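Local coordinates for glycosyl hydrolase family 2, TIM barrel domain protein (Parabacteroides merdae ATCC 43184, PDB 6DXU) that hydrolyses beta-glucuronides, as a glycoside hydrolase family 2 beta-glucuronidase of a human gut bacterium, probably releasing glucuronic acid from its conjugates, at residues 519-524 with 784-789; 734-739 with 750-755; 769-774 with 790-795; 809-814 with 821-826. All coordinates share one frame; numbering follows the deposited sequence.

Contact 1 of 4, residues 519-524 with 784-789. With BCN (bicine), chain L.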
loop_
_atom_site.group_PDB
_atom_site.type_symbol
_atom_site.label_atom_id
_atom_site.label_comp_id
_atom_site.label_asym_id
_atom_site.label_seq_id
_atom_site.Cartn_x
_atom_site.Cartn_y
_atom_site.Cartn_z
ATOM N N SER D 519 26.773 -1.146 43.832
ATOM C CA SER D 519 27.305 -2.001 44.887
ATOM C C SER D 519 26.843 -3.432 44.660
ATOM O O SER D 519 25.643 -3.698 44.523
ATOM C CB SER D 519 26.914 -1.497 46.283
ATOM O OG SER D 519 25.518 -1.526 46.536
ATOM N N HIS D 520 27.815 -4.328 44.563
ATOM C CA HIS D 520 27.597 -5.770 44.516
ATOM C C HIS D 520 27.156 -6.211 45.899
ATOM O O HIS D 520 27.967 -6.229 46.831
ATOM C CB HIS D 520 28.908 -6.427 44.085
ATOM C CG HIS D 520 28.805 -7.879 43.714
ATOM N ND1 HIS D 520 27.745 -8.407 43.008
ATOM C CD2 HIS D 520 29.677 -8.901 43.898
ATOM C CE1 HIS D 520 27.954 -9.695 42.800
ATOM N NE2 HIS D 520 29.115 -10.023 43.342
ATOM N N ALA D 521 25.862 -6.501 46.050
ATOM C CA ALA D 521 25.297 -6.750 47.369
ATOM C C ALA D 521 26.053 -7.871 48.063
ATOM O O ALA D 521 26.316 -8.915 47.461
ATOM C CB ALA D 521 23.816 -7.114 47.277
ATOM N N ARG D 522 26.410 -7.638 49.327
ATOM C CA ARG D 522 27.142 -8.524 50.228
ATOM C C ARG D 522 28.644 -8.375 50.040
ATOM O O ARG D 522 29.402 -9.072 50.727
ATOM C CB ARG D 522 26.755 -10.010 50.089
ATOM C CG ARG D 522 25.272 -10.262 50.331
ATOM C CD ARG D 522 24.839 -11.708 50.065
ATOM N NE ARG D 522 23.448 -11.876 50.491
ATOM C CZ ARG D 522 23.086 -12.146 51.749
ATOM N NH1 ARG D 522 24.001 -12.302 52.701
ATOM N NH2 ARG D 522 21.803 -12.257 52.061
ATOM N N ARG D 523 29.110 -7.500 49.152
ATOM C CA ARG D 523 30.540 -7.229 49.067
ATOM C C ARG D 523 30.891 -6.023 49.922
ATOM O O ARG D 523 30.251 -4.970 49.815
ATOM C CB ARG D 523 30.982 -6.987 47.630
ATOM C CG ARG D 523 32.466 -6.672 47.498
ATOM C CD ARG D 523 32.836 -6.342 46.055
ATOM N NE ARG D 523 32.892 -7.532 45.203
ATOM C CZ ARG D 523 32.914 -7.501 43.874
ATOM N NH1 ARG D 523 32.868 -6.334 43.230
ATOM N NH2 ARG D 523 32.972 -8.635 43.178
ATOM N N HIS D 524 31.905 -6.177 50.770
ATOM C CA HIS D 524 32.298 -5.127 51.689
ATOM C C HIS D 524 33.806 -4.937 51.616
ATOM O O HIS D 524 34.527 -5.719 50.983
ATOM C CB HIS D 524 31.809 -5.442 53.108
ATOM C CG HIS D 524 30.339 -5.727 53.175
ATOM N ND1 HIS D 524 29.389 -4.734 53.290
ATOM C CD2 HIS D 524 29.656 -6.898 53.128
ATOM C CE1 HIS D 524 28.185 -5.280 53.318
ATOM N NE2 HIS D 524 28.319 -6.592 53.225
ATOM N N GLY D 784 19.217 -12.355 38.850
ATOM C CA GLY D 784 19.803 -11.026 38.829
ATOM C C GLY D 784 20.215 -10.517 40.195
ATOM O O GLY D 784 20.221 -9.301 40.421
ATOM N N THR D 785 20.535 -11.419 41.119
ATOM C CA THR D 785 21.001 -11.071 42.455
ATOM C C THR D 785 22.326 -11.773 42.716
ATOM O O THR D 785 22.652 -12.777 42.083
ATOM C CB THR D 785 20.017 -11.496 43.541
ATOM O OG1 THR D 785 19.895 -12.927 43.514
ATOM C CG2 THR D 785 18.625 -10.824 43.346
ATOM N N SER D 786 23.092 -11.243 43.668
ATOM C CA SER D 786 24.395 -11.837 43.946
ATOM C C SER D 786 24.291 -13.227 44.577
ATOM O O SER D 786 25.303 -13.939 44.611
ATOM C CB SER D 786 25.228 -10.916 44.840
ATOM O OG SER D 786 24.583 -10.699 46.074
ATOM N N THR D 787 23.120 -13.627 45.080
ATOM C CA THR D 787 22.927 -14.988 45.580
ATOM C C THR D 787 21.974 -15.799 44.706
ATOM O O THR D 787 21.535 -16.882 45.114
ATOM C CB THR D 787 22.427 -14.982 47.029
ATOM O OG1 THR D 787 21.199 -14.249 47.117
ATOM C CG2 THR D 787 23.471 -14.341 47.956
ATOM N N GLY D 788 21.641 -15.303 43.519
ATOM C CA GLY D 788 20.782 -16.013 42.600
ATOM C C GLY D 788 21.344 -16.002 41.192
ATOM O O GLY D 788 20.602 -15.787 40.228
ATOM N N SER D 789 22.655 -16.210 41.051
ATOM C CA SER D 789 23.323 -16.098 39.763
ATOM C C SER D 789 24.261 -17.281 39.562
ATOM O O SER D 789 25.105 -17.553 40.423
ATOM C CB SER D 789 24.103 -14.776 39.662
ATOM O OG SER D 789 23.231 -13.645 39.656
HETATM N N1 BCN L . 34.123 -4.370 38.097
HETATM C C1 BCN L . 35.499 -4.383 37.635
HETATM C C2 BCN L . 36.044 -5.805 37.740
HETATM O O21 BCN L . 35.401 -6.667 38.391
HETATM O O22 BCN L . 37.133 -6.110 37.180
HETATM C C3 BCN L . 34.078 -3.658 39.370
HETATM C C4 BCN L . 34.568 -4.542 40.520
HETATM O O4 BCN L . 33.855 -5.750 40.534
HETATM C C5 BCN L . 33.317 -3.621 37.133
HETATM C C6 BCN L . 32.610 -4.572 36.169
HETATM O O6 BCN L . 32.544 -5.845 36.757
HETATM O O HOH W 1 22.493 -11.295 47.339
#

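Contact 2 of 4, residues 734-739 with 750-755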
loop_
_atom_site.group_PDB
_atom_site.type_symbol
_atom_site.label_atom_id
_atom_site.label_comp_id
_atom_site.label_asym_id
_atom_site.label_seq_id
_atom_site.Cartn_x
_atom_site.Cartn_y
_atom_site.Cartn_z
ATOM N N ALA D 734 43.462 -20.287 45.342
ATOM C CA ALA D 734 44.024 -21.583 44.984
ATOM C C ALA D 734 42.956 -22.656 44.826
ATOM O O ALA D 734 43.163 -23.626 44.093
ATOM C CB ALA D 734 45.046 -22.034 46.031
ATOM N N ALA D 735 41.831 -22.518 45.526
ATOM C CA ALA D 735 40.822 -23.567 45.510
ATOM C C ALA D 735 39.474 -22.998 45.916
ATOM O O ALA D 735 39.381 -21.955 46.570
ATOM C CB ALA D 735 41.204 -24.725 46.444
ATOM N N CYS D 736 38.429 -23.731 45.547
ATOM C CA CYS D 736 37.061 -23.453 45.956
ATOM C C CYS D 736 36.638 -24.481 46.988
ATOM O O CYS D 736 36.681 -25.686 46.719
ATOM C CB CYS D 736 36.111 -23.495 44.762
ATOM S SG CYS D 736 36.342 -22.140 43.638
ATOM N N GLN D 737 36.241 -24.013 48.157
ATOM C CA GLN D 737 35.707 -24.874 49.195
ATOM C C GLN D 737 34.192 -24.725 49.180
ATOM O O GLN D 737 33.674 -23.607 49.277
ATOM C CB GLN D 737 36.342 -24.522 50.542
ATOM C CG GLN D 737 35.659 -25.024 51.780
ATOM C CD GLN D 737 36.370 -24.520 53.039
ATOM O OE1 GLN D 737 37.547 -24.139 52.991
ATOM N NE2 GLN D 737 35.664 -24.527 54.167
ATOM N N VAL D 738 33.488 -25.838 48.991
ATOM C CA VAL D 738 32.052 -25.840 48.737
ATOM C C VAL D 738 31.381 -26.622 49.843
ATOM O O VAL D 738 31.793 -27.745 50.152
ATOM C CB VAL D 738 31.716 -26.454 47.364
ATOM C CG1 VAL D 738 30.222 -26.290 47.044
ATOM C CG2 VAL D 738 32.579 -25.830 46.286
ATOM N N SER D 739 30.322 -26.057 50.408
ATOM C CA SER D 739 29.694 -26.704 51.542
ATOM C C SER D 739 28.203 -26.418 51.528
ATOM O O SER D 739 27.740 -25.438 50.939
ATOM C CB SER D 739 30.317 -26.225 52.855
ATOM O OG SER D 739 30.080 -24.841 53.033
ATOM N N VAL D 750 23.907 -23.390 49.233
ATOM C CA VAL D 750 25.283 -23.818 49.017
ATOM C C VAL D 750 26.195 -22.608 49.107
ATOM O O VAL D 750 25.861 -21.525 48.609
ATOM C CB VAL D 750 25.438 -24.532 47.661
ATOM C CG1 VAL D 750 26.907 -24.711 47.307
ATOM C CG2 VAL D 750 24.758 -25.884 47.712
ATOM N N GLN D 751 27.339 -22.783 49.760
ATOM C CA GLN D 751 28.325 -21.727 49.931
ATOM C C GLN D 751 29.642 -22.159 49.311
ATOM O O GLN D 751 30.082 -23.304 49.486
ATOM C CB GLN D 751 28.526 -21.389 51.419
ATOM C CG GLN D 751 29.672 -20.416 51.692
ATOM C CD GLN D 751 29.871 -20.145 53.179
ATOM O OE1 GLN D 751 29.364 -19.156 53.719
ATOM N NE2 GLN D 751 30.605 -21.029 53.846
ATOM N N VAL D 752 30.263 -21.233 48.591
ATOM C CA VAL D 752 31.604 -21.392 48.043
ATOM C C VAL D 752 32.505 -20.396 48.749
ATOM O O VAL D 752 32.136 -19.226 48.907
ATOM C CB VAL D 752 31.623 -21.151 46.522
ATOM C CG1 VAL D 752 33.050 -21.216 45.986
ATOM C CG2 VAL D 752 30.720 -22.142 45.820
ATOM N N GLN D 753 33.686 -20.848 49.168
ATOM C CA GLN D 753 34.688 -19.963 49.751
ATOM C C GLN D 753 36.002 -20.156 49.009
ATOM O O GLN D 753 36.545 -21.266 48.973
ATOM C CB GLN D 753 34.866 -20.229 51.252
ATOM C CG GLN D 753 35.959 -19.392 51.899
ATOM C CD GLN D 753 35.631 -17.905 51.929
ATOM O OE1 GLN D 753 34.641 -17.501 52.531
ATOM N NE2 GLN D 753 36.471 -17.089 51.300
ATOM N N LEU D 754 36.519 -19.081 48.435
ATOM C CA LEU D 754 37.835 -19.126 47.815
ATOM C C LEU D 754 38.912 -19.069 48.898
ATOM O O LEU D 754 38.863 -18.225 49.797
ATOM C CB LEU D 754 37.999 -17.969 46.834
ATOM C CG LEU D 754 37.103 -18.048 45.600
ATOM C CD1 LEU D 754 36.909 -16.674 44.962
ATOM C CD2 LEU D 754 37.722 -18.997 44.588
ATOM N N ILE D 755 39.889 -19.965 48.805
ATOM C CA ILE D 755 40.954 -20.072 49.794
ATOM C C ILE D 755 42.280 -20.105 49.058
ATOM O O ILE D 755 42.344 -20.418 47.868
ATOM C CB ILE D 755 40.800 -21.325 50.667
ATOM C CG1 ILE D 755 40.839 -22.578 49.784
ATOM C CG2 ILE D 755 39.524 -21.251 51.504
ATOM C CD1 ILE D 755 40.775 -23.885 50.552
HETATM O O HOH W 2 32.093 -23.408 51.971
#

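Contact 3 of 4, residues 769-774 with 790-795. With BCN (bicine), chain L.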
loop_
_atom_site.group_PDB
_atom_site.type_symbol
_atom_site.label_atom_id
_atom_site.label_comp_id
_atom_site.label_asym_id
_atom_site.label_seq_id
_atom_site.Cartn_x
_atom_site.Cartn_y
_atom_site.Cartn_z
ATOM N N ILE D 769 32.847 -16.924 39.864
ATOM C CA ILE D 769 32.505 -18.295 40.219
ATOM C C ILE D 769 31.340 -18.735 39.337
ATOM O O ILE D 769 30.414 -17.952 39.087
ATOM C CB ILE D 769 32.131 -18.403 41.709
ATOM C CG1 ILE D 769 33.363 -18.152 42.573
ATOM C CG2 ILE D 769 31.531 -19.769 42.022
ATOM C CD1 ILE D 769 33.020 -17.592 43.924
ATOM N N THR D 770 31.389 -19.982 38.871
ATOM C CA THR D 770 30.358 -20.580 38.028
ATOM C C THR D 770 29.768 -21.811 38.710
ATOM O O THR D 770 30.509 -22.705 39.133
ATOM C CB THR D 770 30.954 -20.963 36.669
ATOM O OG1 THR D 770 31.412 -19.782 36.006
ATOM C CG2 THR D 770 29.912 -21.675 35.782
ATOM N N PHE D 771 28.442 -21.862 38.817
ATOM C CA PHE D 771 27.731 -23.013 39.361
ATOM C C PHE D 771 27.130 -23.855 38.240
ATOM O O PHE D 771 26.584 -23.309 37.281
ATOM C CB PHE D 771 26.609 -22.552 40.283
ATOM C CG PHE D 771 27.082 -21.843 41.517
ATOM C CD1 PHE D 771 27.427 -22.564 42.652
ATOM C CD2 PHE D 771 27.183 -20.459 41.541
ATOM C CE1 PHE D 771 27.844 -21.922 43.802
ATOM C CE2 PHE D 771 27.607 -19.806 42.682
ATOM C CZ PHE D 771 27.942 -20.539 43.816
ATOM N N GLU D 772 27.214 -25.187 38.375
ATOM C CA GLU D 772 26.523 -26.119 37.482
ATOM C C GLU D 772 25.907 -27.229 38.320
ATOM O O GLU D 772 26.367 -27.512 39.429
ATOM C CB GLU D 772 27.455 -26.737 36.426
ATOM C CG GLU D 772 28.078 -25.745 35.464
ATOM C CD GLU D 772 28.931 -26.405 34.387
ATOM O OE1 GLU D 772 29.112 -27.651 34.406
ATOM O OE2 GLU D 772 29.430 -25.662 33.518
ATOM N N ILE D 773 24.867 -27.875 37.791
ATOM C CA ILE D 773 24.211 -28.955 38.526
ATOM C C ILE D 773 23.843 -30.076 37.567
ATOM O O ILE D 773 23.507 -29.830 36.407
ATOM C CB ILE D 773 22.971 -28.452 39.299
ATOM C CG1 ILE D 773 22.452 -29.521 40.259
ATOM C CG2 ILE D 773 21.851 -28.018 38.365
ATOM C CD1 ILE D 773 21.462 -28.981 41.296
ATOM N N ALA D 774 23.943 -31.313 38.047
ATOM C CA ALA D 774 23.500 -32.489 37.306
ATOM C C ALA D 774 22.727 -33.390 38.256
ATOM O O ALA D 774 23.159 -33.600 39.395
ATOM C CB ALA D 774 24.683 -33.242 36.684
ATOM N N ARG D 790 24.143 -17.958 38.409
ATOM C CA ARG D 790 24.993 -19.119 38.156
ATOM C C ARG D 790 26.381 -18.729 37.693
ATOM O O ARG D 790 27.271 -19.580 37.686
ATOM C CB ARG D 790 24.354 -20.064 37.131
ATOM C CG ARG D 790 24.239 -19.519 35.714
ATOM C CD ARG D 790 23.526 -20.528 34.826
ATOM N NE ARG D 790 23.377 -20.034 33.457
ATOM C CZ ARG D 790 24.330 -20.090 32.536
ATOM N NH1 ARG D 790 25.504 -20.643 32.833
ATOM N NH2 ARG D 790 24.113 -19.605 31.312
ATOM N N LYS D 791 26.575 -17.477 37.282
ATOM C CA LYS D 791 27.897 -16.887 37.093
ATOM C C LYS D 791 27.901 -15.566 37.845
ATOM O O LYS D 791 27.029 -14.723 37.613
ATOM C CB LYS D 791 28.216 -16.676 35.612
ATOM C CG LYS D 791 28.413 -17.984 34.844
ATOM C CD LYS D 791 28.876 -17.750 33.401
ATOM C CE LYS D 791 29.055 -19.090 32.686
ATOM N NZ LYS D 791 29.478 -18.924 31.285
ATOM N N VAL D 792 28.835 -15.401 38.777
ATOM C CA VAL D 792 28.790 -14.251 39.685
ATOM C C VAL D 792 30.193 -14.009 40.223
ATOM O O VAL D 792 30.934 -14.956 40.500
ATOM C CB VAL D 792 27.768 -14.483 40.822
ATOM C CG1 VAL D 792 28.245 -15.604 41.784
ATOM C CG2 VAL D 792 27.496 -13.181 41.594
ATOM N N GLN D 793 30.562 -12.738 40.359
ATOM C CA GLN D 793 31.820 -12.402 41.016
ATOM C C GLN D 793 31.693 -12.673 42.506
ATOM O O GLN D 793 30.629 -12.477 43.096
ATOM C CB GLN D 793 32.188 -10.931 40.787
ATOM C CG GLN D 793 32.768 -10.610 39.420
ATOM C CD GLN D 793 33.168 -9.146 39.310
ATOM O OE1 GLN D 793 33.359 -8.483 40.325
ATOM N NE2 GLN D 793 33.267 -8.628 38.080
ATOM N N ALA D 794 32.775 -13.160 43.111
ATOM C CA ALA D 794 32.754 -13.419 44.542
ATOM C C ALA D 794 32.562 -12.117 45.318
ATOM O O ALA D 794 32.956 -11.037 44.870
ATOM C CB ALA D 794 34.056 -14.099 44.982
ATOM N N TYR D 795 31.940 -12.226 46.480
ATOM C CA TYR D 795 31.875 -11.124 47.435
ATOM C C TYR D 795 32.706 -11.525 48.648
ATOM O O TYR D 795 32.321 -12.425 49.400
ATOM C CB TYR D 795 30.438 -10.769 47.810
ATOM C CG TYR D 795 29.445 -11.910 47.789
ATOM C CD1 TYR D 795 28.830 -12.330 46.592
ATOM C CD2 TYR D 795 29.095 -12.543 48.957
ATOM C CE1 TYR D 795 27.899 -13.380 46.601
ATOM C CE2 TYR D 795 28.192 -13.565 48.972
ATOM C CZ TYR D 795 27.598 -13.985 47.799
ATOM O OH TYR D 795 26.687 -15.014 47.822
HETATM N N1 BCN L . 34.123 -4.370 38.097
HETATM C C1 BCN L . 35.499 -4.383 37.635
HETATM C C2 BCN L . 36.044 -5.805 37.740
HETATM O O21 BCN L . 35.401 -6.667 38.391
HETATM O O22 BCN L . 37.133 -6.110 37.180
HETATM C C3 BCN L . 34.078 -3.658 39.370
HETATM C C4 BCN L . 34.568 -4.542 40.520
HETATM O O4 BCN L . 33.855 -5.750 40.534
HETATM C C5 BCN L . 33.317 -3.621 37.133
HETATM C C6 BCN L . 32.610 -4.572 36.169
HETATM O O6 BCN L . 32.544 -5.845 36.757
HETATM O O HOH W 3 26.527 -22.269 34.740
#

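Contact 4 of 4, residues 809-814 with 821-826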
loop_
_atom_site.group_PDB
_atom_site.type_symbol
_atom_site.label_atom_id
_atom_site.label_comp_id
_atom_site.label_asym_id
_atom_site.label_seq_id
_atom_site.Cartn_x
_atom_site.Cartn_y
_atom_site.Cartn_z
ATOM N N ASN D 809 18.277 -36.305 44.255
ATOM C CA ASN D 809 19.713 -36.234 44.493
ATOM C C ASN D 809 20.400 -35.502 43.347
ATOM O O ASN D 809 20.035 -35.679 42.183
ATOM C CB ASN D 809 20.303 -37.640 44.656
ATOM C CG ASN D 809 19.721 -38.378 45.864
ATOM O OD1 ASN D 809 19.349 -37.761 46.867
ATOM N ND2 ASN D 809 19.640 -39.702 45.769
ATOM N N SER D 810 21.416 -34.701 43.669
ATOM C CA SER D 810 22.108 -33.934 42.642
ATOM C C SER D 810 23.582 -33.829 42.991
ATOM O O SER D 810 23.996 -34.074 44.130
ATOM C CB SER D 810 21.524 -32.519 42.491
ATOM O OG SER D 810 20.117 -32.555 42.362
ATOM N N VAL D 811 24.379 -33.468 41.991
ATOM C CA VAL D 811 25.755 -33.046 42.211
ATOM C C VAL D 811 25.922 -31.642 41.655
ATOM O O VAL D 811 25.606 -31.384 40.486
ATOM C CB VAL D 811 26.774 -34.012 41.584
ATOM C CG1 VAL D 811 28.184 -33.475 41.790
ATOM C CG2 VAL D 811 26.653 -35.382 42.236
ATOM N N VAL D 812 26.427 -30.747 42.494
ATOM C CA VAL D 812 26.752 -29.383 42.111
ATOM C C VAL D 812 28.244 -29.313 41.844
ATOM O O VAL D 812 29.045 -29.868 42.605
ATOM C CB VAL D 812 26.337 -28.389 43.209
ATOM C CG1 VAL D 812 26.929 -27.000 42.938
ATOM C CG2 VAL D 812 24.808 -28.317 43.292
ATOM N N ALA D 813 28.617 -28.681 40.743
ATOM C CA ALA D 813 29.999 -28.378 40.431
ATOM C C ALA D 813 30.210 -26.876 40.527
ATOM O O ALA D 813 29.321 -26.089 40.177
ATOM C CB ALA D 813 30.379 -28.861 39.036
ATOM N N VAL D 814 31.391 -26.487 40.988
ATOM C CA VAL D 814 31.756 -25.088 41.167
ATOM C C VAL D 814 33.053 -24.857 40.421
ATOM O O VAL D 814 34.065 -25.504 40.717
ATOM C CB VAL D 814 31.918 -24.729 42.651
ATOM C CG1 VAL D 814 32.435 -23.316 42.794
ATOM C CG2 VAL D 814 30.601 -24.910 43.366
ATOM N N THR D 821 38.101 -27.558 39.667
ATOM C CA THR D 821 36.658 -27.595 39.851
ATOM C C THR D 821 36.315 -28.397 41.096
ATOM O O THR D 821 36.925 -29.433 41.364
ATOM C CB THR D 821 36.012 -28.195 38.604
ATOM O OG1 THR D 821 36.297 -27.340 37.490
ATOM C CG2 THR D 821 34.506 -28.377 38.766
ATOM N N ALA D 822 35.347 -27.911 41.870
ATOM C CA ALA D 822 34.953 -28.555 43.116
ATOM C C ALA D 822 33.528 -29.076 43.015
ATOM O O ALA D 822 32.725 -28.571 42.229
ATOM C CB ALA D 822 35.075 -27.588 44.300
ATOM N N PHE D 823 33.217 -30.098 43.817
ATOM C CA PHE D 823 31.938 -30.790 43.710
ATOM C C PHE D 823 31.302 -30.968 45.079
ATOM O O PHE D 823 31.990 -31.135 46.092
ATOM C CB PHE D 823 32.101 -32.165 43.022
ATOM C CG PHE D 823 32.656 -32.086 41.620
ATOM C CD1 PHE D 823 31.811 -32.116 40.522
ATOM C CD2 PHE D 823 34.018 -31.988 41.405
ATOM C CE1 PHE D 823 32.320 -32.053 39.230
ATOM C CE2 PHE D 823 34.538 -31.908 40.128
ATOM C CZ PHE D 823 33.681 -31.939 39.032
ATOM N N LEU D 824 29.972 -30.924 45.100
ATOM C CA LEU D 824 29.206 -31.146 46.316
ATOM C C LEU D 824 27.976 -31.975 45.992
ATOM O O LEU D 824 27.207 -31.615 45.096
ATOM C CB LEU D 824 28.780 -29.823 46.962
ATOM C CG LEU D 824 27.948 -29.906 48.239
ATOM C CD1 LEU D 824 28.782 -30.470 49.399
ATOM C CD2 LEU D 824 27.378 -28.530 48.598
ATOM N N GLU D 825 27.803 -33.085 46.704
ATOM C CA GLU D 825 26.593 -33.885 46.575
ATOM C C GLU D 825 25.467 -33.310 47.423
ATOM O O GLU D 825 25.688 -32.860 48.549
ATOM C CB GLU D 825 26.846 -35.342 46.975
ATOM C CG GLU D 825 25.909 -36.318 46.291
ATOM C CD GLU D 825 25.942 -37.707 46.910
ATOM O OE1 GLU D 825 26.789 -37.946 47.797
ATOM O OE2 GLU D 825 25.094 -38.547 46.534
ATOM N N LEU D 826 24.259 -33.301 46.862
ATOM C CA LEU D 826 23.050 -32.896 47.573
ATOM C C LEU D 826 22.060 -34.054 47.577
ATOM O O LEU D 826 21.592 -34.474 46.514
ATOM C CB LEU D 826 22.421 -31.664 46.923
ATOM C CG LEU D 826 23.221 -30.366 46.999
ATOM C CD1 LEU D 826 22.489 -29.263 46.226
ATOM C CD2 LEU D 826 23.434 -29.974 48.448
#

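Contact 1 of 4, residues 519-524 with 784-789
Ser786 meets Ala521 and His520 where two tight turns abut: a type II beta turn, His520 to Arg523, on the TIM-barrel side, and a type I turn, Thr785 to Gly788, in the C-terminal domain. With OG lodged between the backbone N and the carbonyl carbon (chi1 61°), Ser786 OG lies 2.8 Å from Ala521 O; this hydrogen bond is probable rather than settled, since a nearby water could take the same proton. Ser786 CB comes obliquely to the His520 ring, 3.6 Å from CE1. That ring is fixed elsewhere, NE2 bonding to Gln793 O, and its CD2 sits 3.3 Å above the Arg523 guanidinium plane, toward the rim. A bend at chi3 (-75°) turns the Arg523 head to bicine: NH1 donates to O4 of bicine at 2.9 Å with a 148° angle, and also bonds Asp562 O, while NH2 serves Gln793 OE1 and Ala794 O. A leucine in place of Arg523 would probably leave Gln793 OE1 and Ala794 O without this donor and bicine O4 without its NH1 bond. One residue earlier in the turn, extended Arg522 crosses Thr787 at about a right angle, its NE 3.5 Å from Thr787 CG2.

Contact 2 of 4, residues 734-739 with 750-755
Ala735 and Ile755 pair near the open end of an antiparallel hairpin, where the register shifts by a classic beta bulge: the amides of both Ala734 and Ala735 donate to Ile755 O, at 2.8 Å from Ala734 N and 3.2 Å from Ala735 N. Beyond the bulge the ladder is regular. Gln737 pairs with Gln753 and Ser739 with Gln751 as hydrogen-bonded pairs, each with two backbone bonds, and the strand directions differ by 154°.

Ile755 can be followed outward. From CB, the torsion places CG1 between the backbone N and the carbonyl carbon (chi1 60°), and CG1 then lies 3.6 Å from Ala735 O and 4.0 Å from Ala735 CB. The other branch, CG2, reaches 3.8 Å from Gln737 OE1, and the terminal CD1 stays near that same oxygen, the two side chains crossing at about a right angle. On the opposite face, Cys736 SG touches Leu754 CD2 at 3.6 Å, and Val738 CG1 meets Val750 CG1 at 3.7 Å. Val738 and Val752 stand side by side, pointing the same way, and Val738 packs on Ala822 and Leu824 of strand 822-826.

Cys736, Val738, Val752 and Leu754 thus give an apolar face suited to burial against a second sheet, whereas the other mixes Ala735 and Ile755 with Gln737, Gln751, Gln753 and Ser739, and there a water donates to the backbone O of Gln737 and lies 2.7 Å from Ser739 OG.

Contact 3 of 4, residues 769-774 with 790-795
Ile769 with Val792 and Thr770 with Lys791 form a short antiparallel strand pairing, the first hydrogen-bonded and the second non-hydrogen-bonded, at the border of the C-terminal domain that meets the bicine pocket. Ile769 N donates to Val792 O at 2.8 Å with an angle of 172°, Val792 N returns a bond to Ile769 O, and Phe771 N donates to Arg790 O. The side chains of Thr770 and Lys791 lie side by side, pointing the same way, with Thr770 OG1 3.7 Å from Lys791 CG, and Lys791 NZ goes on to a salt bridge with Asp83. Strand 791-793 is the outermost, within this chain, of a four-stranded sheet that faces strands 747-755 and 798-804 across a beta-sandwich. Toward that interior Ile769 CD1 touches Ala794 CB at 3.8 Å, and Ile769 CG2 lies over one face of the Phe771 ring. Gln793 leaves the backbone away from the partner strand, and its extended chain brings the amide to bicine, where NE2 makes weak bonds to O21 and O6. An alanine here would probably cost Arg523 one acceptor and bicine both weak bonds. A water bridges Phe771 O and Arg790 NH1, 2.7 Å from each, while Arg790 NH2 pairs with Asp83 and the sodium ligand Asp81.

Contact 4 of 4, residues 809-814 with 821-826
Phe823 leans over the neighbouring strand toward Ala813 and Val811, and this placement shapes one face of the 810-815/822-826 hairpin. Its CG stands anti to the carbonyl carbon (chi1 -60°), beside the backbone N, which lets CE1 approach Ala813 CB at 3.7 Å, obliquely to the ring. Val811 comes differently: its CG1 reaches the ring edge, near the ring plane, 4.1 Å from Phe823 CD1. Directly across from Val811, the extended Glu825 sets CG 4.2 Å from Val811 CG2, so only its aliphatic part takes part in this pairing.

On the reverse face the orientation is diagonal. Val812 CG2, anti to the carbonyl carbon, reaches past its direct partner Leu824 to Leu826 CD1 at 3.9 Å, and these two side chains cross obliquely. Such diagonal contacts suit a twisted antiparallel pair, here with strand directions 158° apart. The backbone holds the register through three hydrogen-bonded pairs, Ser810 with Leu826, Val812 with Leu824 and Val814 with Ala822; the straightest bond, Leu826 N to Ser810 O, is 2.9 Å long with an angle of 178°.

The two faces have different neighbours. Phe823 and Val811 look to the second subunit, where Ala774 and Phe823 of that subunit pack on them, and Thr821 OG1 bonds Asp776 OD1 of that subunit. Val812, Val814, Ala822 and Leu824 turn inward, onto Ile803 of strand 798-804, Val738 of strand 735-744 and Val750 and Val752 of strand 747-755, while strand 810-815 also bonds to strand 768-775.

In the fold
Contacts 2, 3 and 4 build one beta-sandwich: contacts 3 and 4 share a sheet, joined where Glu772 O and Ala774 O receive the amides of Ala813 and Val811, and contact 2 lies in the facing sheet, with Val752 against Phe771 and Val814. Their chemistry is backbone ladder plus apolar faces. Contact 1 differs: it is a buried meeting of two turns, with few direct polar links, and it touches contact 3 through His520 and Arg523, which bond to Gln793. Arg523 of contact 1 and Gln793 of contact 3 both bond to bicine, while contacts 3 and 4 both reach the second subunit. Contacts 2, 3 and 4 are partly buried, contacts 2 and 4 farther from the chain's centre and each with one exposed polar residue.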